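Local coordinates for 1-acyl-sn-glycerol-3-phosphate acyltransferase (Thermotoga maritima, PDB 5KYM), which probably transfers an acyl chain to the sn-2 position of lysophosphatidic acid at the membrane, making phosphatidic acid, at residues L9-Y20 against F52-F61; I21-L29 against P112-Y120. One frame throughout, in Å; residues are numbered along the deposited sequence.

Interaction 1 (L9-Y20 against F52-F61). With HGX (1-heptadecanoyl-2-tridecanoyl-3-glycerol-phosphonyl choline), chain D; DD9 (nonane), chain F.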
loop_
_atom_site.group_PDB
_atom_site.type_symbol
_atom_site.label_atom_id
_atom_site.label_comp_id
_atom_site.label_asym_id
_atom_site.label_seq_id
_atom_site.Cartn_x
_atom_site.Cartn_y
_atom_site.Cartn_z
ATOM N N LEU A 9 9.487 8.027 20.383
ATOM C CA LEU A 9 8.824 8.193 19.090
ATOM C C LEU A 9 7.889 7.021 18.817
ATOM O O LEU A 9 6.719 7.208 18.504
ATOM C CB LEU A 9 9.816 8.320 17.984
ATOM C CG LEU A 9 9.211 8.461 16.620
ATOM C CD1 LEU A 9 8.470 9.757 16.487
ATOM C CD2 LEU A 9 10.330 8.455 15.612
ATOM N N THR A 10 8.383 5.818 19.023
ATOM C CA THR A 10 7.557 4.664 18.869
ATOM C C THR A 10 6.267 4.729 19.690
ATOM O O THR A 10 5.203 4.362 19.163
ATOM C CB THR A 10 8.333 3.391 19.202
ATOM O OG1 THR A 10 9.545 3.355 18.421
ATOM C CG2 THR A 10 7.440 2.134 18.930
ATOM N N LEU A 11 6.357 5.190 20.940
ATOM C CA LEU A 11 5.175 5.262 21.808
ATOM C C LEU A 11 4.187 6.298 21.312
ATOM O O LEU A 11 3.003 6.021 21.145
ATOM C CB LEU A 11 5.593 5.531 23.257
ATOM C CG LEU A 11 6.110 4.201 23.842
ATOM C CD1 LEU A 11 7.327 4.241 24.770
ATOM C CD2 LEU A 11 4.874 3.595 24.540
ATOM N N TYR A 12 4.713 7.476 21.023
ATOM C CA TYR A 12 3.971 8.555 20.401
ATOM C C TYR A 12 3.274 8.060 19.127
ATOM O O TYR A 12 2.059 8.320 18.932
ATOM C CB TYR A 12 4.953 9.715 20.123
ATOM C CG TYR A 12 4.437 10.929 19.424
ATOM C CD1 TYR A 12 3.698 11.895 20.093
ATOM C CD2 TYR A 12 4.782 11.166 18.096
ATOM C CE1 TYR A 12 3.261 13.051 19.428
ATOM C CE2 TYR A 12 4.379 12.313 17.405
ATOM C CZ TYR A 12 3.615 13.271 18.060
ATOM O OH TYR A 12 3.206 14.378 17.328
ATOM N N PHE A 13 3.979 7.290 18.286
ATOM C CA PHE A 13 3.297 6.800 17.102
ATOM C C PHE A 13 2.120 5.879 17.428
ATOM O O PHE A 13 1.042 6.084 16.890
ATOM C CB PHE A 13 4.227 6.116 16.106
ATOM C CG PHE A 13 3.527 5.651 14.867
ATOM C CD1 PHE A 13 3.256 6.547 13.852
ATOM C CD2 PHE A 13 3.108 4.358 14.731
ATOM C CE1 PHE A 13 2.559 6.150 12.710
ATOM C CE2 PHE A 13 2.434 3.950 13.607
ATOM C CZ PHE A 13 2.130 4.850 12.601
ATOM N N TYR A 14 2.324 4.860 18.270
ATOM C CA TYR A 14 1.268 3.883 18.500
ATOM C C TYR A 14 0.096 4.530 19.201
ATOM O O TYR A 14 -1.061 4.229 18.879
ATOM C CB TYR A 14 1.770 2.624 19.226
ATOM C CG TYR A 14 2.615 1.716 18.353
ATOM C CD1 TYR A 14 2.117 1.229 17.140
ATOM C CD2 TYR A 14 3.888 1.358 18.722
ATOM C CE1 TYR A 14 2.865 0.401 16.325
ATOM C CE2 TYR A 14 4.656 0.519 17.953
ATOM C CZ TYR A 14 4.156 0.026 16.736
ATOM O OH TYR A 14 4.959 -0.780 15.902
ATOM N N PHE A 15 0.370 5.441 20.117
ATOM C CA PHE A 15 -0.700 6.064 20.844
ATOM C C PHE A 15 -1.601 6.857 19.868
ATOM O O PHE A 15 -2.785 6.567 19.716
ATOM C CB PHE A 15 -0.151 6.977 21.912
ATOM C CG PHE A 15 -1.217 7.706 22.664
ATOM C CD1 PHE A 15 -2.022 7.033 23.566
ATOM C CD2 PHE A 15 -1.442 9.061 22.444
ATOM C CE1 PHE A 15 -3.014 7.683 24.240
ATOM C CE2 PHE A 15 -2.449 9.736 23.132
ATOM C CZ PHE A 15 -3.229 9.030 24.025
ATOM N N ILE A 16 -1.007 7.817 19.180
ATOM C CA ILE A 16 -1.722 8.618 18.231
ATOM C C ILE A 16 -2.372 7.784 17.150
ATOM O O ILE A 16 -3.535 7.951 16.857
ATOM C CB ILE A 16 -0.785 9.652 17.567
ATOM C CG1 ILE A 16 -0.426 10.716 18.587
ATOM C CG2 ILE A 16 -1.453 10.329 16.351
ATOM C CD1 ILE A 16 0.836 11.453 18.224
ATOM N N ALA A 17 -1.612 6.894 16.548
ATOM C CA ALA A 17 -2.142 6.003 15.518
ATOM C C ALA A 17 -3.352 5.193 15.976
ATOM O O ALA A 17 -4.262 4.956 15.184
ATOM C CB ALA A 17 -1.069 5.058 15.046
ATOM N N THR A 18 -3.373 4.771 17.235
ATOM C CA THR A 18 -4.459 3.945 17.721
ATOM C C THR A 18 -5.687 4.779 18.026
ATOM O O THR A 18 -6.788 4.484 17.584
ATOM C CB THR A 18 -4.044 3.200 18.971
ATOM O OG1 THR A 18 -2.867 2.455 18.697
ATOM C CG2 THR A 18 -5.154 2.231 19.350
ATOM N N VAL A 19 -5.490 5.842 18.774
ATOM C CA VAL A 19 -6.576 6.772 18.989
ATOM C C VAL A 19 -7.130 7.306 17.669
ATOM O O VAL A 19 -8.328 7.504 17.540
ATOM C CB VAL A 19 -6.165 7.950 19.891
ATOM C CG1 VAL A 19 -7.291 8.953 19.971
ATOM C CG2 VAL A 19 -5.854 7.467 21.289
ATOM N N TYR A 20 -6.265 7.547 16.695
ATOM C CA TYR A 20 -6.712 8.139 15.451
ATOM C C TYR A 20 -7.544 7.103 14.678
ATOM O O TYR A 20 -8.724 7.395 14.292
ATOM C CB TYR A 20 -5.537 8.684 14.661
ATOM C CG TYR A 20 -5.883 9.475 13.405
ATOM C CD1 TYR A 20 -6.191 8.822 12.227
ATOM C CD2 TYR A 20 -5.814 10.845 13.366
ATOM C CE1 TYR A 20 -6.480 9.520 11.070
ATOM C CE2 TYR A 20 -6.083 11.550 12.197
ATOM C CZ TYR A 20 -6.438 10.895 11.036
ATOM O OH TYR A 20 -6.763 11.498 9.799
ATOM N N PHE A 52 -4.945 9.841 6.347
ATOM C CA PHE A 52 -4.268 8.990 7.327
ATOM C C PHE A 52 -2.918 8.515 6.792
ATOM O O PHE A 52 -1.876 8.631 7.467
ATOM C CB PHE A 52 -5.151 7.823 7.758
ATOM C CG PHE A 52 -4.413 6.773 8.504
ATOM C CD1 PHE A 52 -4.055 6.972 9.840
ATOM C CD2 PHE A 52 -4.035 5.569 7.884
ATOM C CE1 PHE A 52 -3.317 5.975 10.501
ATOM C CE2 PHE A 52 -3.331 4.592 8.572
ATOM C CZ PHE A 52 -2.975 4.793 9.867
ATOM N N GLY A 53 -2.942 7.996 5.578
ATOM C CA GLY A 53 -1.698 7.555 4.933
ATOM C C GLY A 53 -0.594 8.600 5.103
ATOM O O GLY A 53 0.495 8.318 5.590
ATOM N N LYS A 54 -0.935 9.819 4.770
ATOM C CA LYS A 54 -0.015 10.915 4.791
ATOM C C LYS A 54 0.368 11.276 6.176
ATOM O O LYS A 54 1.558 11.346 6.479
ATOM C CB LYS A 54 -0.628 12.140 4.099
ATOM C CG LYS A 54 -0.703 11.982 2.594
ATOM C CD LYS A 54 -0.556 13.263 1.879
ATOM C CE LYS A 54 -0.916 13.150 0.469
ATOM N NZ LYS A 54 -2.370 12.783 0.395
ATOM N N ARG A 55 -0.626 11.530 7.010
ATOM C CA ARG A 55 -0.410 11.958 8.381
ATOM C C ARG A 55 0.490 10.974 9.111
ATOM O O ARG A 55 1.317 11.375 9.924
ATOM C CB ARG A 55 -1.746 12.115 9.103
ATOM C CG ARG A 55 -2.497 13.355 8.677
ATOM C CD ARG A 55 -3.773 13.666 9.427
ATOM N NE ARG A 55 -4.493 14.838 8.856
ATOM C CZ ARG A 55 -5.765 15.152 9.132
ATOM N NH1 ARG A 55 -6.498 14.417 9.963
ATOM N NH2 ARG A 55 -6.335 16.210 8.569
ATOM N N ALA A 56 0.337 9.683 8.827
ATOM C CA ALA A 56 1.158 8.665 9.450
ATOM C C ALA A 56 2.635 9.007 9.436
ATOM O O ALA A 56 3.378 8.857 10.442
ATOM C CB ALA A 56 0.971 7.352 8.709
ATOM N N PHE A 57 3.085 9.440 8.273
ATOM C CA PHE A 57 4.490 9.708 8.146
ATOM C C PHE A 57 4.849 10.966 8.919
ATOM O O PHE A 57 5.976 11.053 9.417
ATOM C CB PHE A 57 4.947 9.704 6.694
ATOM C CG PHE A 57 4.891 8.368 6.101
ATOM C CD1 PHE A 57 3.691 7.854 5.690
ATOM C CD2 PHE A 57 6.000 7.573 6.055
ATOM C CE1 PHE A 57 3.592 6.563 5.240
ATOM C CE2 PHE A 57 5.911 6.244 5.621
ATOM C CZ PHE A 57 4.692 5.747 5.212
ATOM N N THR A 58 3.911 11.899 9.102
ATOM C CA THR A 58 4.224 13.088 9.915
ATOM C C THR A 58 4.359 12.715 11.368
ATOM O O THR A 58 5.278 13.161 12.023
ATOM C CB THR A 58 3.256 14.256 9.770
ATOM O OG1 THR A 58 2.149 14.052 10.617
ATOM C CG2 THR A 58 2.798 14.448 8.381
ATOM N N TRP A 59 3.512 11.831 11.864
ATOM C CA TRP A 59 3.723 11.335 13.211
ATOM C C TRP A 59 5.125 10.710 13.460
ATOM O O TRP A 59 5.578 10.606 14.595
ATOM C CB TRP A 59 2.641 10.349 13.574
ATOM C CG TRP A 59 1.331 10.851 13.354
ATOM C CD1 TRP A 59 0.930 12.126 13.392
ATOM C CD2 TRP A 59 0.178 10.085 13.091
ATOM N NE1 TRP A 59 -0.419 12.232 13.130
ATOM C CE2 TRP A 59 -0.905 10.973 12.970
ATOM C CE3 TRP A 59 -0.055 8.719 12.941
ATOM C CZ2 TRP A 59 -2.205 10.535 12.710
ATOM C CZ3 TRP A 59 -1.343 8.280 12.674
ATOM C CH2 TRP A 59 -2.394 9.171 12.549
ATOM N N LEU A 60 5.764 10.236 12.394
ATOM C CA LEU A 60 7.147 9.710 12.438
ATOM C C LEU A 60 8.229 10.740 12.075
ATOM O O LEU A 60 9.430 10.407 12.054
ATOM C CB LEU A 60 7.270 8.449 11.550
ATOM C CG LEU A 60 6.332 7.330 12.012
ATOM C CD1 LEU A 60 6.195 6.237 10.997
ATOM C CD2 LEU A 60 6.812 6.729 13.303
ATOM N N PHE A 61 7.839 11.987 11.847
ATOM C CA PHE A 61 8.821 13.016 11.437
ATOM C C PHE A 61 9.689 12.496 10.279
ATOM O O PHE A 61 10.917 12.628 10.306
ATOM C CB PHE A 61 9.697 13.462 12.640
ATOM C CG PHE A 61 8.875 13.873 13.845
ATOM C CD1 PHE A 61 8.343 15.133 13.928
ATOM C CD2 PHE A 61 8.569 12.960 14.850
ATOM C CE1 PHE A 61 7.516 15.490 14.958
ATOM C CE2 PHE A 61 7.752 13.289 15.900
ATOM C CZ PHE A 61 7.210 14.552 15.941
HETATM O O11 HGX D . -2.192 15.326 12.596
HETATM C C11 HGX D . -3.271 15.303 13.205
HETATM C C12 HGX D . -3.659 14.120 14.068
HETATM C C13 HGX D . -4.481 14.494 15.300
HETATM C C14 HGX D . -4.802 13.261 16.157
HETATM C C15 HGX D . -4.878 13.588 17.650
HETATM C C16 HGX D . -5.078 12.393 18.603
HETATM C C17 HGX D . -4.565 12.718 20.013
HETATM C C18 HGX D . -5.072 11.802 21.126
HETATM O O3 HGX D . -4.213 16.412 13.114
HETATM C C3 HGX D . -4.527 17.117 11.901
HETATM C C2 HGX D . -4.349 18.650 12.048
HETATM C C1 HGX D . -3.448 19.296 10.949
HETATM O O3P HGX D . -2.453 18.446 10.326
HETATM O O2 HGX D . -3.892 18.980 13.389
HETATM C C31 HGX D . -4.937 19.398 14.340
HETATM O O31 HGX D . -5.265 20.573 14.276
HETATM C C32 HGX D . -5.636 18.465 15.340
HETATM C C33 HGX D . -5.039 18.406 16.754
HETATM C C34 HGX D . -5.944 17.657 17.755
HETATM C C35 HGX D . -5.187 17.188 19.012
HETATM C C36 HGX D . -5.955 17.311 20.339
HETATM C C37 HGX D . -5.253 16.715 21.586
HETATM C C38 HGX D . -5.910 17.165 22.923
HETATM C C39 HGX D . -5.535 16.360 24.199
HETATM C C40 HGX D . -6.084 16.929 25.525
HETATM O O1 HGX D . -2.104 19.814 8.208
HETATM P P1 HGX D . -2.139 18.392 8.720
HETATM O O4 HGX D . -3.121 17.445 8.074
HETATM O O5 HGX D . -0.665 17.697 8.560
HETATM C C4 HGX D . 0.452 18.243 7.832
HETATM C C5 HGX D . 0.360 17.920 6.342
HETATM C C1 DD9 F . -9.758 8.418 9.615
HETATM C C2 DD9 F . -9.795 6.975 9.140
HETATM C C3 DD9 F . -8.379 6.440 9.099
HETATM C C4 DD9 F . -8.399 4.973 8.699
HETATM C C5 DD9 F . -6.993 4.520 8.293
HETATM C C6 DD9 F . -7.092 3.118 7.706
HETATM C C7 DD9 F . -5.792 2.315 7.658
HETATM C C8 DD9 F . -6.098 0.991 6.924
HETATM C C9 DD9 F . -5.085 -0.106 7.274
#
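Tyr20 OH receives a weak hydrogen bond from Arg55 NH1, 2.9 Å long and bent to 121° at the hydrogen. The Tyr20 ring and the guanidinium planes stand nearly perpendicular. Arg55 also turns NE to the phosphate of one bound HGX lipid, whose O4 lies 3.0 Å from NE in a hydrogen bond. The chain from CG to NE is extended, and the lipid's C3 covers one face of the guanidinium.

Trp59 is the central knob, set among Phe13, Ile16, Ala17 and Tyr20. With CG anti to the carbonyl carbon (chi1 -52°), the indole reaches across to helix 2-34 and enters the space between these four residues. Ile16 CG2 sits over the indole face, 3.6 Å from the centroid of the six-membered ring, a CH-pi contact. The indole edge points at the face of the Tyr20 ring, an edge-to-face pair with the planes at 65°, and Trp59 CH2 lies 3.6 Å from Tyr20 CG. Phe13 CE1 meets another part of the indole edge. Farther out, Leu9 CD1 touches the rim of Phe61, which follows helix 38-59 and, with positive phi, closes its last turn in a Schellman motif. This is an antiparallel helix pair with one knob-into-hole, Trp59, in an aromatic cluster, with lipid bound at its side.

Interaction 2 (I21-L29 against P112-Y120). With DD9 (nonane), chain F; HGX (1-heptadecanoyl-2-tridecanoyl-3-glycerol-phosphonyl choline), chain C.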
loop_
_atom_site.group_PDB
_atom_site.type_symbol
_atom_site.label_atom_id
_atom_site.label_comp_id
_atom_site.label_asym_id
_atom_site.label_seq_id
_atom_site.Cartn_x
_atom_site.Cartn_y
_atom_site.Cartn_z
ATOM N N ILE A 21 -6.996 5.888 14.496
ATOM C CA ILE A 21 -7.721 4.864 13.722
ATOM C C ILE A 21 -9.029 4.462 14.399
ATOM O O ILE A 21 -10.012 4.335 13.736
ATOM C CB ILE A 21 -6.895 3.628 13.386
ATOM C CG1 ILE A 21 -5.746 3.997 12.461
ATOM C CG2 ILE A 21 -7.722 2.631 12.592
ATOM C CD1 ILE A 21 -4.717 2.861 12.288
ATOM N N VAL A 22 -9.054 4.318 15.706
ATOM C CA VAL A 22 -10.226 3.764 16.394
ATOM C C VAL A 22 -11.285 4.843 16.629
ATOM O O VAL A 22 -12.387 4.731 16.127
ATOM C CB VAL A 22 -9.783 3.005 17.681
ATOM C CG1 VAL A 22 -10.907 2.834 18.663
ATOM C CG2 VAL A 22 -9.129 1.657 17.311
ATOM N N PHE A 23 -10.943 5.900 17.341
ATOM C CA PHE A 23 -11.947 6.893 17.727
ATOM C C PHE A 23 -12.256 7.887 16.617
ATOM O O PHE A 23 -13.405 8.091 16.277
ATOM C CB PHE A 23 -11.570 7.612 19.038
ATOM C CG PHE A 23 -11.410 6.674 20.206
ATOM C CD1 PHE A 23 -10.200 6.026 20.432
ATOM C CD2 PHE A 23 -12.452 6.439 21.065
ATOM C CE1 PHE A 23 -10.039 5.123 21.470
ATOM C CE2 PHE A 23 -12.307 5.548 22.123
ATOM C CZ PHE A 23 -11.098 4.883 22.323
ATOM N N TYR A 24 -11.253 8.507 16.023
ATOM C CA TYR A 24 -11.534 9.407 14.896
ATOM C C TYR A 24 -12.066 8.570 13.726
ATOM O O TYR A 24 -13.015 8.942 13.085
ATOM C CB TYR A 24 -10.292 10.255 14.516
ATOM C CG TYR A 24 -10.579 11.150 13.330
ATOM C CD1 TYR A 24 -11.601 12.104 13.365
ATOM C CD2 TYR A 24 -9.879 11.009 12.145
ATOM C CE1 TYR A 24 -11.887 12.872 12.254
ATOM C CE2 TYR A 24 -10.161 11.802 11.058
ATOM C CZ TYR A 24 -11.163 12.705 11.110
ATOM O OH TYR A 24 -11.432 13.438 9.975
ATOM N N GLY A 25 -11.488 7.401 13.488
ATOM C CA GLY A 25 -11.957 6.575 12.360
ATOM C C GLY A 25 -13.344 5.993 12.565
ATOM O O GLY A 25 -14.073 5.742 11.589
ATOM N N GLY A 26 -13.717 5.774 13.824
ATOM C CA GLY A 26 -15.058 5.365 14.132
ATOM C C GLY A 26 -15.980 6.502 13.764
ATOM O O GLY A 26 -16.967 6.351 13.036
ATOM N N PHE A 27 -15.604 7.672 14.211
ATOM C CA PHE A 27 -16.350 8.861 13.955
ATOM C C PHE A 27 -16.522 9.069 12.478
ATOM O O PHE A 27 -17.578 9.529 12.046
ATOM C CB PHE A 27 -15.666 10.046 14.662
ATOM C CG PHE A 27 -16.284 11.333 14.372
ATOM C CD1 PHE A 27 -17.459 11.685 14.966
ATOM C CD2 PHE A 27 -15.716 12.192 13.427
ATOM C CE1 PHE A 27 -18.059 12.883 14.631
ATOM C CE2 PHE A 27 -16.310 13.389 13.094
ATOM C CZ PHE A 27 -17.467 13.735 13.688
ATOM N N VAL A 28 -15.518 8.738 11.684
ATOM C CA VAL A 28 -15.580 9.042 10.245
ATOM C C VAL A 28 -16.651 8.179 9.582
ATOM O O VAL A 28 -17.516 8.700 8.846
ATOM C CB VAL A 28 -14.207 8.896 9.561
ATOM C CG1 VAL A 28 -14.320 8.794 8.046
ATOM C CG2 VAL A 28 -13.324 10.071 9.940
ATOM N N LEU A 29 -16.601 6.872 9.850
ATOM C CA LEU A 29 -17.583 5.959 9.282
ATOM C C LEU A 29 -18.952 6.330 9.835
ATOM O O LEU A 29 -19.943 6.328 9.065
ATOM C CB LEU A 29 -17.270 4.531 9.683
ATOM C CG LEU A 29 -15.946 4.001 9.170
ATOM C CD1 LEU A 29 -15.688 2.704 9.841
ATOM C CD2 LEU A 29 -15.945 3.812 7.645
ATOM N N PRO A 112 -9.422 -4.135 16.094
ATOM C CA PRO A 112 -10.418 -3.107 15.870
ATOM C C PRO A 112 -9.854 -1.845 15.180
ATOM O O PRO A 112 -8.653 -1.583 15.265
ATOM C CB PRO A 112 -10.903 -2.799 17.273
ATOM C CG PRO A 112 -9.686 -2.953 18.072
ATOM C CD PRO A 112 -9.011 -4.153 17.487
ATOM N N GLY A 113 -10.735 -1.105 14.499
ATOM C CA GLY A 113 -10.353 0.037 13.690
ATOM C C GLY A 113 -9.834 -0.471 12.362
ATOM O O GLY A 113 -10.501 -0.293 11.355
ATOM N N VAL A 114 -8.673 -1.134 12.369
ATOM C CA VAL A 114 -8.046 -1.648 11.147
ATOM C C VAL A 114 -9.007 -2.520 10.314
ATOM O O VAL A 114 -9.108 -2.371 9.107
ATOM C CB VAL A 114 -6.727 -2.464 11.432
ATOM C CG1 VAL A 114 -6.144 -3.071 10.158
ATOM C CG2 VAL A 114 -5.670 -1.601 12.076
ATOM N N ASN A 115 -9.701 -3.435 10.958
ATOM C CA ASN A 115 -10.629 -4.313 10.237
ATOM C C ASN A 115 -11.730 -3.535 9.510
ATOM O O ASN A 115 -12.084 -3.872 8.364
ATOM C CB ASN A 115 -11.256 -5.358 11.159
ATOM C CG ASN A 115 -11.853 -4.740 12.395
ATOM O OD1 ASN A 115 -11.348 -3.717 12.888
ATOM N ND2 ASN A 115 -12.934 -5.319 12.897
ATOM N N TRP A 116 -12.262 -2.504 10.154
ATOM C CA TRP A 116 -13.308 -1.687 9.531
ATOM C C TRP A 116 -12.731 -1.047 8.307
ATOM O O TRP A 116 -13.371 -0.970 7.281
ATOM C CB TRP A 116 -13.839 -0.532 10.391
ATOM C CG TRP A 116 -14.154 -0.817 11.769
ATOM C CD1 TRP A 116 -14.658 -1.950 12.258
ATOM C CD2 TRP A 116 -14.007 0.086 12.864
ATOM N NE1 TRP A 116 -14.831 -1.838 13.604
ATOM C CE2 TRP A 116 -14.454 -0.590 14.010
ATOM C CE3 TRP A 116 -13.539 1.412 12.989
ATOM C CZ2 TRP A 116 -14.455 0.001 15.299
ATOM C CZ3 TRP A 116 -13.535 2.017 14.279
ATOM C CH2 TRP A 116 -14.000 1.297 15.415
ATOM N N TYR A 117 -11.525 -0.534 8.405
ATOM C CA TYR A 117 -10.977 0.122 7.245
ATOM C C TYR A 117 -10.496 -0.845 6.155
ATOM O O TYR A 117 -10.691 -0.558 4.960
ATOM C CB TYR A 117 -10.013 1.219 7.676
ATOM C CG TYR A 117 -10.786 2.456 8.087
ATOM C CD1 TYR A 117 -11.264 3.342 7.132
ATOM C CD2 TYR A 117 -11.072 2.698 9.381
ATOM C CE1 TYR A 117 -11.980 4.452 7.471
ATOM C CE2 TYR A 117 -11.754 3.816 9.754
ATOM C CZ TYR A 117 -12.228 4.677 8.803
ATOM O OH TYR A 117 -12.913 5.814 9.208
ATOM N N ILE A 118 -9.980 -2.014 6.531
ATOM C CA ILE A 118 -9.654 -3.041 5.526
ATOM C C ILE A 118 -10.877 -3.454 4.751
ATOM O O ILE A 118 -10.813 -3.607 3.549
ATOM C CB ILE A 118 -9.038 -4.319 6.135
ATOM C CG1 ILE A 118 -7.674 -4.002 6.761
ATOM C CG2 ILE A 118 -8.907 -5.394 5.061
ATOM C CD1 ILE A 118 -6.931 -5.151 7.399
ATOM N N ARG A 119 -11.974 -3.683 5.469
ATOM C CA ARG A 119 -13.255 -3.977 4.859
ATOM C C ARG A 119 -13.730 -2.831 3.996
ATOM O O ARG A 119 -14.115 -3.077 2.874
ATOM C CB ARG A 119 -14.300 -4.293 5.906
ATOM C CG ARG A 119 -14.224 -5.715 6.435
ATOM C CD ARG A 119 -15.584 -6.208 7.032
ATOM N NE ARG A 119 -15.767 -5.673 8.389
ATOM C CZ ARG A 119 -15.074 -6.066 9.468
ATOM N NH1 ARG A 119 -14.151 -7.055 9.401
ATOM N NH2 ARG A 119 -15.297 -5.464 10.634
ATOM N N TYR A 120 -13.671 -1.583 4.471
ATOM C CA TYR A 120 -14.159 -0.464 3.662
ATOM C C TYR A 120 -13.420 -0.388 2.332
ATOM O O TYR A 120 -14.046 -0.157 1.299
ATOM C CB TYR A 120 -14.050 0.878 4.371
ATOM C CG TYR A 120 -14.909 1.967 3.733
ATOM C CD1 TYR A 120 -14.472 2.648 2.643
ATOM C CD2 TYR A 120 -16.149 2.320 4.278
ATOM C CE1 TYR A 120 -15.246 3.641 2.044
ATOM C CE2 TYR A 120 -16.921 3.312 3.714
ATOM C CZ TYR A 120 -16.477 3.974 2.581
ATOM O OH TYR A 120 -17.213 4.968 1.933
HETATM C C1 DD9 F . -9.758 8.418 9.615
HETATM C C2 DD9 F . -9.795 6.975 9.140
HETATM C C3 DD9 F . -8.379 6.440 9.099
HETATM C C4 DD9 F . -8.399 4.973 8.699
HETATM C C5 DD9 F . -6.993 4.520 8.293
HETATM C C6 DD9 F . -7.092 3.118 7.706
HETATM C C7 DD9 F . -5.792 2.315 7.658
HETATM C C8 DD9 F . -6.098 0.991 6.924
HETATM C C9 DD9 F . -5.085 -0.106 7.274
HETATM O O11 HGX C . -18.913 19.362 12.741
HETATM C C11 HGX C . -18.568 18.278 13.184
HETATM C C12 HGX C . -18.878 17.956 14.644
HETATM C C13 HGX C . -18.278 16.657 15.184
HETATM C C14 HGX C . -18.141 16.614 16.708
HETATM C C15 HGX C . -18.515 15.225 17.249
HETATM C C16 HGX C . -18.308 15.000 18.760
HETATM C C17 HGX C . -18.485 13.537 19.199
HETATM C C18 HGX C . -19.541 12.765 18.396
HETATM O O3 HGX C . -17.871 17.361 12.283
HETATM C C3 HGX C . -17.389 17.745 10.982
HETATM C C2 HGX C . -16.001 18.389 11.048
HETATM C C1 HGX C . -15.660 19.073 9.708
HETATM O O3P HGX C . -15.434 18.106 8.668
HETATM O O2 HGX C . -15.067 17.353 11.387
HETATM C C31 HGX C . -13.858 17.750 12.112
HETATM O O31 HGX C . -13.396 18.877 11.931
HETATM C C32 HGX C . -13.157 16.756 13.036
HETATM C C33 HGX C . -13.904 16.536 14.354
HETATM C C34 HGX C . -13.096 15.692 15.349
HETATM C C35 HGX C . -14.001 14.719 16.126
HETATM C C36 HGX C . -13.293 13.647 16.987
HETATM C C37 HGX C . -14.286 13.012 17.980
HETATM C C38 HGX C . -13.980 11.583 18.461
HETATM C C39 HGX C . -15.269 10.859 18.906
HETATM C C40 HGX C . -15.076 9.519 19.635
HETATM O O1 HGX C . -15.981 19.797 6.885
HETATM P P1 HGX C . -15.305 18.458 7.082
HETATM O O4 HGX C . -15.749 17.254 6.269
HETATM O O5 HGX C . -13.716 18.641 6.785
HETATM C C4 HGX C . -13.194 19.199 5.567
HETATM C C5 HGX C . -11.949 20.036 5.855
#
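Ile21 and Val22 begin a knobs-into-holes contact between helix 2-34 and the short helix 114-120 of the acyltransferase domain. Ile21 CG2 rests 3.8 Å from Gly113 C, at the N-cap position. Val22 CG2 lies close by, against Pro112 O and Gly113 CA. The carbonyl of Val22 meets the indole edge of Trp116, whose CZ3 is 3.5 Å from Val22 O. Gly25 has no side chain, so the Tyr117 ring can come up against its backbone. Tyr117 OH donates a 2.6 Å hydrogen bond to Gly25 O, in the carbonyl plane and on a lone pair. The same oxygen accepts the helical bond from Leu29 N. At Gly26, CA packs against CZ3 of Trp116, whose side chain is the knob in the hole formed by Val22, Gly25, Gly26 and Leu29. Val28 CB approaches the Tyr117 hydroxyl from the next turn. A phenylalanine in place of Tyr117 would probably leave Gly25 O without its donor from the other helix and open a gap beside Val28 and Leu29. One face of the Tyr117 ring is covered by nonane, with C4 of the alkane over its centre. With CG anti to the carbonyl carbon (chi1 -63°), Leu29 reaches the phenol end of Tyr117. Its two methyls part: CD1 lies 3.8 Å from Trp116 CB, and CD2 lies 3.7 Å from Tyr120 CD2.

Interactions 1 and 2 use successive parts of helix 2-34, and their centres are about 15 Å apart. Their join lies at a wider, pi-type turn, where Tyr20 O and Gly25 N are 2.9 Å apart, probably hydrogen-bonded. Phe52 CZ of interaction 1 packs 3.6 Å from Ile21 CD1 of interaction 2. The nonane spans both: it lies over one face of the Phe52 ring, and its C2 is 3.4 Å from Tyr117 CZ. Tyr20 and Tyr24 gather near its C1. Interaction 1 thus pairs the two N-terminal helices, and interaction 2 fixes the first of them to the acyltransferase domain. This is consistent with a two-helix motif that places the active site in the membrane.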